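Enoyl-CoA hydratase (Mycobacterium avium, PDB 3OC7) probably catalyses the reversible addition of water to the double bond of enoyl-CoA thioesters in fatty acid metabolism, as a member of the crotonase family. Local coordinates at residues L61-G65 with G66-A70; A168-Y171 with Y172-E176; A193-L196 with D197-I200; D231-A234 with E235-A238. All coordinates share one frame; numbering follows the deposited sequence.

Overall arrangement
From the N terminus, contact 1 comes first. Its turn at Thr64-Thr67 carries the chain from strand 58-63 of the six-stranded sheet to strand 67-69 of the three-stranded one. Contact 2 finishes helix 165-174, and the second subunit packs on it. Contact 3 starts helix 196-208, just after edge strand 191-192. Contact 4 is a kinked turn within helix 212-245. All four are local and lie in series, so none nests in or crosses another. Contacts 1 and 3 have centres 16 Å apart; contact 1 includes the end of a strand of the larger sheet, and the helix begun at contact 3 packs on that sheet. Contacts 3 and 4 are farthest apart, with centres 36 Å from each other on opposite sides of the chain's centre.

Contact 1: residues L61-G65 with G66-A70; sequences LAHTG and GTFCA
His63 and Phe68 form the aromatic part of this turn. The edge of the Phe68 ring is directed at the face of the His63 ring in an offset edge-to-face pair. The centroids are 5.7 Å apart and the planes stand at 90°. The closest ring atoms are His63 CD2 and Phe68 CD2, at 3.6 Å. A CH-pi contact adds to this: Phe68 CA sits 3.8 Å from the centroid of the His63 ring, almost straight above it. The chi1 of His63, 70°, places the ring between its own N and C and over the returning chain.

The polar contacts hold the imidazole from two ends. His63 ND1 donates to Thr64 O at 3.1 Å, reaching that oxygen from above the carbonyl plane. NE2 is hydrogen-bonded to the backbone N of Asp116. With both nitrogens engaged, the ring's rotation is probably fixed. The turn joins the two sheets of the crotonase fold, leaving strand 58-63 and entering strand 67-69. Asn33 ND2 bonds to the carbonyl oxygens of both Thr64 and Thr67, so it bridges the two arms.

The apolar contact is looser. Leu61 CD2 lies 4.3 Å from Phe68 CZ, and Val119 of strand 118-120 also touches the phenyl ring.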
loop_
_atom_site.group_PDB
_atom_site.type_symbol
_atom_site.label_atom_id
_atom_site.label_comp_id
_atom_site.label_asym_id
_atom_site.label_seq_id
_atom_site.Cartn_x
_atom_site.Cartn_y
_atom_site.Cartn_z
ATOM N N LEU A 61 8.547 -23.817 1.980
ATOM C CA LEU A 61 9.443 -23.854 0.816
ATOM C C LEU A 61 10.858 -23.435 1.272
ATOM O O LEU A 61 11.101 -22.237 1.524
ATOM C CB LEU A 61 8.921 -22.936 -0.309
ATOM C CG LEU A 61 9.700 -22.830 -1.635
ATOM C CD1 LEU A 61 9.874 -24.188 -2.364
ATOM C CD2 LEU A 61 9.067 -21.781 -2.588
ATOM N N ALA A 62 11.780 -24.416 1.355
ATOM C CA ALA A 62 13.146 -24.271 1.896
ATOM C C ALA A 62 14.217 -24.484 0.803
ATOM O O ALA A 62 13.869 -24.748 -0.363
ATOM C CB ALA A 62 13.341 -25.255 3.068
ATOM N N HIS A 63 15.506 -24.347 1.161
ATOM C CA HIS A 63 16.623 -24.562 0.196
ATOM C C HIS A 63 17.881 -25.117 0.875
ATOM O O HIS A 63 18.077 -24.913 2.089
ATOM C CB HIS A 63 16.972 -23.275 -0.599
ATOM C CG HIS A 63 17.631 -22.201 0.225
ATOM N ND1 HIS A 63 18.992 -21.961 0.209
ATOM C CD2 HIS A 63 17.102 -21.282 1.072
ATOM C CE1 HIS A 63 19.271 -20.952 1.019
ATOM N NE2 HIS A 63 18.142 -20.527 1.564
ATOM N N THR A 64 18.695 -25.839 0.089
ATOM C CA THR A 64 20.091 -26.142 0.459
ATOM C C THR A 64 21.013 -25.089 -0.168
ATOM O O THR A 64 20.603 -24.336 -1.062
ATOM C CB THR A 64 20.538 -27.582 0.026
ATOM O OG1 THR A 64 20.500 -27.703 -1.399
ATOM C CG2 THR A 64 19.674 -28.664 0.672
ATOM N N GLY A 65 22.256 -25.038 0.305
ATOM C CA GLY A 65 23.275 -24.125 -0.240
ATOM C C GLY A 65 23.164 -22.638 0.115
ATOM O O GLY A 65 22.255 -22.234 0.835
ATOM N N GLY A 66 24.088 -21.830 -0.415
ATOM C CA GLY A 66 24.182 -20.398 -0.102
ATOM C C GLY A 66 23.307 -19.468 -0.936
ATOM O O GLY A 66 23.291 -18.250 -0.690
ATOM N N THR A 67 22.607 -20.033 -1.926
ATOM C CA THR A 67 21.681 -19.292 -2.807
ATOM C C THR A 67 20.275 -19.928 -2.719
ATOM O O THR A 67 20.104 -21.148 -2.932
ATOM C CB THR A 67 22.209 -19.264 -4.291
ATOM O OG1 THR A 67 23.434 -18.529 -4.362
ATOM C CG2 THR A 67 21.192 -18.634 -5.276
ATOM N N PHE A 68 19.263 -19.106 -2.406
ATOM C CA PHE A 68 17.848 -19.555 -2.446
ATOM C C PHE A 68 17.443 -19.931 -3.878
ATOM O O PHE A 68 17.013 -21.083 -4.127
ATOM C CB PHE A 68 16.892 -18.487 -1.833
ATOM C CG PHE A 68 15.398 -18.796 -2.013
ATOM C CD1 PHE A 68 14.655 -18.142 -3.005
ATOM C CD2 PHE A 68 14.740 -19.731 -1.200
ATOM C CE1 PHE A 68 13.293 -18.404 -3.194
ATOM C CE2 PHE A 68 13.352 -19.999 -1.374
ATOM C CZ PHE A 68 12.638 -19.327 -2.392
ATOM N N CYS A 69 17.608 -18.974 -4.804
ATOM C CA CYS A 69 17.325 -19.134 -6.249
ATOM C C CYS A 69 17.837 -17.922 -7.029
ATOM O O CYS A 69 17.482 -16.791 -6.719
ATOM C CB CYS A 69 15.812 -19.317 -6.515
ATOM S SG CYS A 69 15.313 -19.487 -8.282
ATOM N N ALA A 70 18.644 -18.164 -8.068
ATOM C CA ALA A 70 19.246 -17.051 -8.824
ATOM C C ALA A 70 18.627 -16.805 -10.203
ATOM O O ALA A 70 19.153 -16.002 -10.990
ATOM C CB ALA A 70 20.748 -17.220 -8.942
#

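Contact 2: residues A168-Y171 with Y172-E176; sequences AARY and YLTGE
Arg170 and Glu176 meet in a side-on salt bridge. Arg170 NE donates to Glu176 OE1 at 2.9 Å, and NH2 donates to OE2 at 3.1 Å. Both bonds are nearly straight, use the syn sides of the carboxylate, and lie close to the guanidinium plane. The two planes are turned 32° apart. The arginine chain is extended from CG to NE and holds the guanidinium out beside the last turn of the helix; Glu176, just past the helix end, folds its carboxylate back to meet it.

Thr174 fixes the acid from its other side. Its OG1 donates to the anti side of Glu176 OE1 at 2.7 Å, so two donors grip that oxygen. The same OG1 accepts from Glu176 N at 3.3 Å, which makes an ST turn. This is the C-terminal end of helix 165-174, where Gly175 departs from helical geometry with phi 67°. Thr174 N bonds to Arg170 O at 2.9 Å, and Leu173 N shares that acceptor.

Farther out, Tyr171 OH lies over one face of the Arg170 guanidinium and is hydrogen-bonded to Arg182. A water donates to Tyr171 O and Glu176 O, linking the last turn to the exit. The second subunit packs here, with its Thr190 on Arg170 and its Asp206 on Glu176.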
loop_
_atom_site.group_PDB
_atom_site.type_symbol
_atom_site.label_atom_id
_atom_site.label_comp_id
_atom_site.label_asym_id
_atom_site.label_seq_id
_atom_site.Cartn_x
_atom_site.Cartn_y
_atom_site.Cartn_z
ATOM N N ALA A 168 9.295 -0.102 -5.049
ATOM C CA ALA A 168 9.325 -0.753 -6.361
ATOM C C ALA A 168 10.034 0.155 -7.384
ATOM O O ALA A 168 10.962 -0.288 -8.096
ATOM C CB ALA A 168 7.868 -1.134 -6.832
ATOM N N ALA A 169 9.640 1.431 -7.429
ATOM C CA ALA A 169 10.251 2.393 -8.373
ATOM C C ALA A 169 11.759 2.604 -8.115
ATOM O O ALA A 169 12.560 2.612 -9.064
ATOM C CB ALA A 169 9.486 3.738 -8.345
ATOM N N ARG A 170 12.150 2.750 -6.851
ATOM C CA ARG A 170 13.584 2.900 -6.519
ATOM C C ARG A 170 14.408 1.684 -6.984
ATOM O O ARG A 170 15.325 1.826 -7.813
ATOM C CB ARG A 170 13.793 3.139 -5.005
ATOM C CG ARG A 170 15.281 3.223 -4.584
ATOM C CD ARG A 170 15.476 3.257 -3.066
ATOM N NE ARG A 170 16.895 3.393 -2.695
ATOM C CZ ARG A 170 17.308 3.752 -1.480
ATOM N NH1 ARG A 170 16.423 4.024 -0.524
ATOM N NH2 ARG A 170 18.608 3.845 -1.216
ATOM N N TYR A 171 14.070 0.492 -6.486
ATOM C CA TYR A 171 14.920 -0.693 -6.668
ATOM C C TYR A 171 14.906 -1.266 -8.120
ATOM O O TYR A 171 15.934 -1.783 -8.579
ATOM C CB TYR A 171 14.680 -1.749 -5.543
ATOM C CG TYR A 171 15.192 -1.269 -4.176
ATOM C CD1 TYR A 171 16.560 -1.061 -3.961
ATOM C CD2 TYR A 171 14.316 -0.984 -3.120
ATOM C CE1 TYR A 171 17.044 -0.586 -2.720
ATOM C CE2 TYR A 171 14.802 -0.507 -1.855
ATOM C CZ TYR A 171 16.166 -0.319 -1.686
ATOM O OH TYR A 171 16.648 0.142 -0.469
ATOM N N TYR A 172 13.783 -1.126 -8.835
ATOM C CA TYR A 172 13.695 -1.422 -10.296
ATOM C C TYR A 172 14.670 -0.553 -11.144
ATOM O O TYR A 172 15.204 -1.019 -12.172
ATOM C CB TYR A 172 12.242 -1.203 -10.818
ATOM C CG TYR A 172 11.218 -2.369 -10.689
ATOM C CD1 TYR A 172 11.184 -3.198 -9.564
ATOM C CD2 TYR A 172 10.223 -2.572 -11.670
ATOM C CE1 TYR A 172 10.229 -4.233 -9.439
ATOM C CE2 TYR A 172 9.268 -3.617 -11.552
ATOM C CZ TYR A 172 9.274 -4.430 -10.431
ATOM O OH TYR A 172 8.326 -5.455 -10.325
ATOM N N LEU A 173 14.892 0.702 -10.725
ATOM C CA LEU A 173 15.673 1.667 -11.528
ATOM C C LEU A 173 17.144 1.843 -11.098
ATOM O O LEU A 173 18.002 2.121 -11.954
ATOM C CB LEU A 173 14.941 3.025 -11.600
ATOM C CG LEU A 173 13.518 2.993 -12.196
ATOM C CD1 LEU A 173 12.805 4.335 -12.028
ATOM C CD2 LEU A 173 13.526 2.533 -13.665
ATOM N N THR A 174 17.449 1.670 -9.805
ATOM C CA THR A 174 18.838 1.799 -9.297
ATOM C C THR A 174 19.678 0.511 -9.333
ATOM O O THR A 174 20.916 0.580 -9.371
ATOM C CB THR A 174 18.891 2.334 -7.832
ATOM O OG1 THR A 174 18.402 1.316 -6.933
ATOM C CG2 THR A 174 18.113 3.653 -7.654
ATOM N N GLY A 175 19.027 -0.651 -9.261
ATOM C CA GLY A 175 19.756 -1.937 -9.162
ATOM C C GLY A 175 20.539 -2.169 -7.864
ATOM O O GLY A 175 21.379 -3.081 -7.805
ATOM N N GLU A 176 20.279 -1.377 -6.820
ATOM C CA GLU A 176 21.007 -1.491 -5.531
ATOM C C GLU A 176 20.786 -2.848 -4.824
ATOM O O GLU A 176 19.662 -3.397 -4.837
ATOM C CB GLU A 176 20.572 -0.381 -4.559
ATOM C CG GLU A 176 20.995 1.060 -4.901
ATOM C CD GLU A 176 20.174 2.113 -4.157
ATOM O OE1 GLU A 176 18.973 2.297 -4.474
ATOM O OE2 GLU A 176 20.726 2.777 -3.246
HETATM O O HOH W 1 17.549 -3.622 -6.751
#

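Contact 3: residues A193-L196 with D197-I200; sequences AEDL and DAAI
Asp195 carries its carboxylate anti to the backbone N, with chi1 -172°, and this swings OD1 back over the start of the helix. There OD1 accepts from Ala198 N at 3.2 Å. The N-H points almost straight at the oxygen, with an angle of 165°. The donor nonetheless stands well above the carboxylate plane. The carboxylate also rests against the methyl of the same residue, with Asp195 CG 3.5 Å from Ala198 CB. Leu196 has chi1 177°, and its side chain lies beside that of Ile200, both pointing the same way. Its CD1 meets Ile200 CG1 at 3.9 Å.

Asp195 is the N-cap of helix 196-208. Its side chain takes up one amide of the first turn. Its own carbonyl starts the regular bonding, with Ala199 N 3.3 Å from Asp195 O. Ile200 N to Leu196 O follows at 3.0 Å and is nearly straight. A water serves the Asp197 amide: it accepts from Asp197 N and donates to Asp195 OD1. The negative carboxylate is placed where it would probably interact well with the positive end of the helix dipole.

On the inner side the residues are apolar. Ala193 CB touches Ala199 CB at 3.9 Å, joining the loop before the cap to the helix. Val134 of strand 132-135 lies against Ala193, Leu196, Ala199 and Ile200. Ile200 also reaches Ile112 and Ala114 of strand 111-115. The helix thus starts against the parallel strands of the crotonase core, while Asp195, Asp197 and Ala198 are exposed. Ala193 pairs through its backbone with Ala135.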
loop_
_atom_site.group_PDB
_atom_site.type_symbol
_atom_site.label_atom_id
_atom_site.label_comp_id
_atom_site.label_asym_id
_atom_site.label_seq_id
_atom_site.Cartn_x
_atom_site.Cartn_y
_atom_site.Cartn_z
ATOM N N ALA A 193 14.739 -12.449 10.554
ATOM C CA ALA A 193 15.011 -13.196 11.808
ATOM C C ALA A 193 16.474 -13.629 11.900
ATOM O O ALA A 193 17.014 -14.138 10.930
ATOM C CB ALA A 193 14.084 -14.423 11.911
ATOM N N GLU A 194 17.112 -13.435 13.068
ATOM C CA GLU A 194 18.473 -13.961 13.307
ATOM C C GLU A 194 18.510 -15.502 13.393
ATOM O O GLU A 194 19.455 -16.124 12.889
ATOM C CB GLU A 194 19.135 -13.332 14.547
ATOM C CG GLU A 194 20.654 -13.679 14.661
ATOM C CD GLU A 194 21.363 -13.012 15.831
ATOM O OE1 GLU A 194 20.912 -13.164 16.987
ATOM O OE2 GLU A 194 22.407 -12.364 15.604
ATOM N N ASP A 195 17.487 -16.096 14.019
ATOM C CA ASP A 195 17.320 -17.553 14.125
ATOM C C ASP A 195 16.143 -17.968 13.220
ATOM O O ASP A 195 14.976 -17.970 13.653
ATOM C CB ASP A 195 17.074 -17.955 15.603
ATOM C CG ASP A 195 17.078 -19.486 15.848
ATOM O OD1 ASP A 195 16.903 -20.309 14.920
ATOM O OD2 ASP A 195 17.243 -19.873 17.032
ATOM N N LEU A 196 16.450 -18.302 11.965
ATOM C CA LEU A 196 15.427 -18.722 10.985
ATOM C C LEU A 196 14.586 -19.935 11.418
ATOM O O LEU A 196 13.343 -19.919 11.300
ATOM C CB LEU A 196 16.033 -18.939 9.587
ATOM C CG LEU A 196 15.104 -19.445 8.458
ATOM C CD1 LEU A 196 13.985 -18.463 8.077
ATOM C CD2 LEU A 196 15.904 -19.854 7.225
ATOM N N ASP A 197 15.252 -20.981 11.917
ATOM C CA ASP A 197 14.555 -22.222 12.325
ATOM C C ASP A 197 13.522 -21.998 13.450
ATOM O O ASP A 197 12.391 -22.529 13.399
ATOM C CB ASP A 197 15.567 -23.303 12.740
ATOM C CG ASP A 197 16.377 -23.848 11.561
ATOM O OD1 ASP A 197 16.010 -23.600 10.388
ATOM O OD2 ASP A 197 17.385 -24.542 11.808
ATOM N N ALA A 198 13.898 -21.205 14.454
ATOM C CA ALA A 198 12.989 -20.872 15.555
ATOM C C ALA A 198 11.749 -20.079 15.084
ATOM O O ALA A 198 10.633 -20.328 15.564
ATOM C CB ALA A 198 13.737 -20.105 16.654
ATOM N N ALA A 199 11.947 -19.138 14.154
ATOM C CA ALA A 199 10.838 -18.329 13.630
ATOM C C ALA A 199 9.849 -19.166 12.786
ATOM O O ALA A 199 8.623 -19.048 12.955
ATOM C CB ALA A 199 11.386 -17.119 12.839
ATOM N N ILE A 200 10.383 -20.010 11.897
ATOM C CA ILE A 200 9.562 -20.943 11.101
ATOM C C ILE A 200 8.769 -21.908 12.000
ATOM O O ILE A 200 7.563 -22.105 11.777
ATOM C CB ILE A 200 10.417 -21.710 10.007
ATOM C CG1 ILE A 200 10.982 -20.736 8.939
ATOM C CG2 ILE A 200 9.637 -22.879 9.366
ATOM C CD1 ILE A 200 9.951 -20.127 7.954
HETATM O O HOH W 2 18.299 -21.140 12.052
#

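Contact 4: residues D231-A234 with E235-A238; sequences DRDA and ERLA. With EDO (1,2-ethanediol), chain B.
Asp233 and Arg236 form a long salt bridge one turn apart. Arg236 NH2 donates to Asp233 OD1 at 3.4 Å, a straight but weak bond. The oxygen lies in the guanidinium plane at its edge, while the carboxylate plane stands 86° to it. A bend at chi3 (50°) folds the arginine back alongside the aspartate. Arg236 has a second conformer, so this pairing may be partial. The other carboxylate oxygen, Asp233 OD2, accepts from O1 of a 1,2-ethanediol at 2.8 Å. That molecule probably came from the crystallisation liquor, and it also bonds to Leu221 O of the second subunit.

The backbone bonds follow the long helix 212-245, but with a break. Leu237 N reaches Asp233 O at 3.0 Å, and Ala238 N reaches Ala234 O at the same length. The amides of Glu235 and Arg236 instead bind waters. One water spans Asp231 O and Glu235 N; another spans Arg232 O and Arg236 N, 3.1 Å from the latter. These two waters sit in the kink and replace the direct bonds.

Apolar contacts complete the turn. Leu237 CD1 lies 4.0 Å from Asp233 CB, and the side chain also packs on Leu157 and on Leu221 of the second subunit. Ala238 touches Ala94 of helix 86-106.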
loop_
_atom_site.group_PDB
_atom_site.type_symbol
_atom_site.label_atom_id
_atom_site.label_comp_id
_atom_site.label_asym_id
_atom_site.label_seq_id
_atom_site.Cartn_x
_atom_site.Cartn_y
_atom_site.Cartn_z
ATOM N N ASP A 231 -4.909 -12.721 -14.738
ATOM C CA ASP A 231 -5.896 -12.794 -15.832
ATOM C C ASP A 231 -5.700 -11.659 -16.871
ATOM O O ASP A 231 -5.714 -11.918 -18.081
ATOM C CB ASP A 231 -7.331 -12.750 -15.276
ATOM C CG ASP A 231 -7.774 -14.053 -14.624
ATOM O OD1 ASP A 231 -7.156 -15.122 -14.844
ATOM O OD2 ASP A 231 -8.790 -13.993 -13.895
ATOM N N ARG A 232 -5.508 -10.424 -16.392
ATOM C CA ARG A 232 -5.329 -9.249 -17.268
ATOM C C ARG A 232 -3.978 -9.162 -18.003
ATOM O O ARG A 232 -3.947 -8.761 -19.188
ATOM C CB ARG A 232 -5.534 -7.940 -16.484
ATOM C CG ARG A 232 -6.895 -7.746 -15.839
ATOM C CD ARG A 232 -7.064 -6.301 -15.327
ATOM N NE ARG A 232 -6.036 -5.899 -14.361
ATOM C CZ ARG A 232 -6.129 -6.044 -13.037
ATOM N NH1 ARG A 232 -7.212 -6.576 -12.489
ATOM N NH2 ARG A 232 -5.130 -5.649 -12.253
ATOM N N ASP A 233 -2.876 -9.529 -17.323
ATOM C CA ASP A 233 -1.495 -9.108 -17.691
ATOM C C ASP A 233 -0.459 -10.221 -18.027
ATOM O O ASP A 233 0.590 -9.925 -18.631
ATOM C CB ASP A 233 -0.877 -8.222 -16.576
ATOM C CG ASP A 233 -1.570 -6.874 -16.402
ATOM O OD1 ASP A 233 -2.356 -6.445 -17.272
ATOM O OD2 ASP A 233 -1.295 -6.220 -15.366
ATOM N N ALA A 234 -0.703 -11.479 -17.641
ATOM C CA ALA A 234 0.326 -12.526 -17.808
ATOM C C ALA A 234 0.822 -12.740 -19.252
ATOM O O ALA A 234 2.038 -12.872 -19.477
ATOM C CB ALA A 234 -0.147 -13.857 -17.189
ATOM N N GLU A 235 -0.114 -12.809 -20.209
ATOM C CA GLU A 235 0.277 -13.030 -21.608
ATOM C C GLU A 235 1.055 -11.847 -22.209
ATOM O O GLU A 235 2.094 -12.067 -22.841
ATOM C CB GLU A 235 -0.917 -13.451 -22.479
ATOM C CG GLU A 235 -0.575 -13.655 -23.978
ATOM C CD GLU A 235 0.402 -14.804 -24.256
ATOM O OE1 GLU A 235 0.560 -15.714 -23.413
ATOM O OE2 GLU A 235 1.008 -14.794 -25.351
ATOM N N ARG A 236 0.561 -10.621 -21.994
ATOM C CA ARG A 236 1.255 -9.403 -22.436
ATOM C C ARG A 236 2.675 -9.314 -21.862
ATOM O O ARG A 236 3.627 -8.979 -22.590
ATOM C CB ARG A 236 0.439 -8.144 -22.090
ATOM C CG ARG A 236 1.000 -6.837 -22.658
ATOM C CD ARG A 236 0.176 -5.635 -22.226
ATOM N NE ARG A 236 -0.058 -5.630 -20.786
ATOM C CZ ARG A 236 0.778 -5.111 -19.893
ATOM N NH1 ARG A 236 1.913 -4.546 -20.284
ATOM N NH2 ARG A 236 0.475 -5.153 -18.604
ATOM N N LEU A 237 2.830 -9.630 -20.567
ATOM C CA LEU A 237 4.152 -9.618 -19.918
ATOM C C LEU A 237 5.114 -10.704 -20.429
ATOM O O LEU A 237 6.321 -10.458 -20.526
ATOM C CB LEU A 237 4.043 -9.633 -18.377
ATOM C CG LEU A 237 3.405 -8.401 -17.699
ATOM C CD1 LEU A 237 3.108 -8.751 -16.204
ATOM C CD2 LEU A 237 4.260 -7.125 -17.815
ATOM N N ALA A 238 4.582 -11.890 -20.762
ATOM C CA ALA A 238 5.401 -12.961 -21.370
ATOM C C ALA A 238 5.953 -12.561 -22.755
ATOM O O ALA A 238 7.132 -12.796 -23.047
ATOM C CB ALA A 238 4.599 -14.315 -21.439
HETATM C C1 EDO B . 1.808 -5.393 -14.508
HETATM O O1 EDO B . 0.876 -6.099 -13.681
HETATM C C2 EDO B . 1.648 -3.889 -14.323
HETATM O O2 EDO B . 2.601 -3.243 -15.180
HETATM O O HOH W 3 -3.222 -13.000 -19.538
HETATM O O HOH W 4 -2.340 -10.351 -21.082
#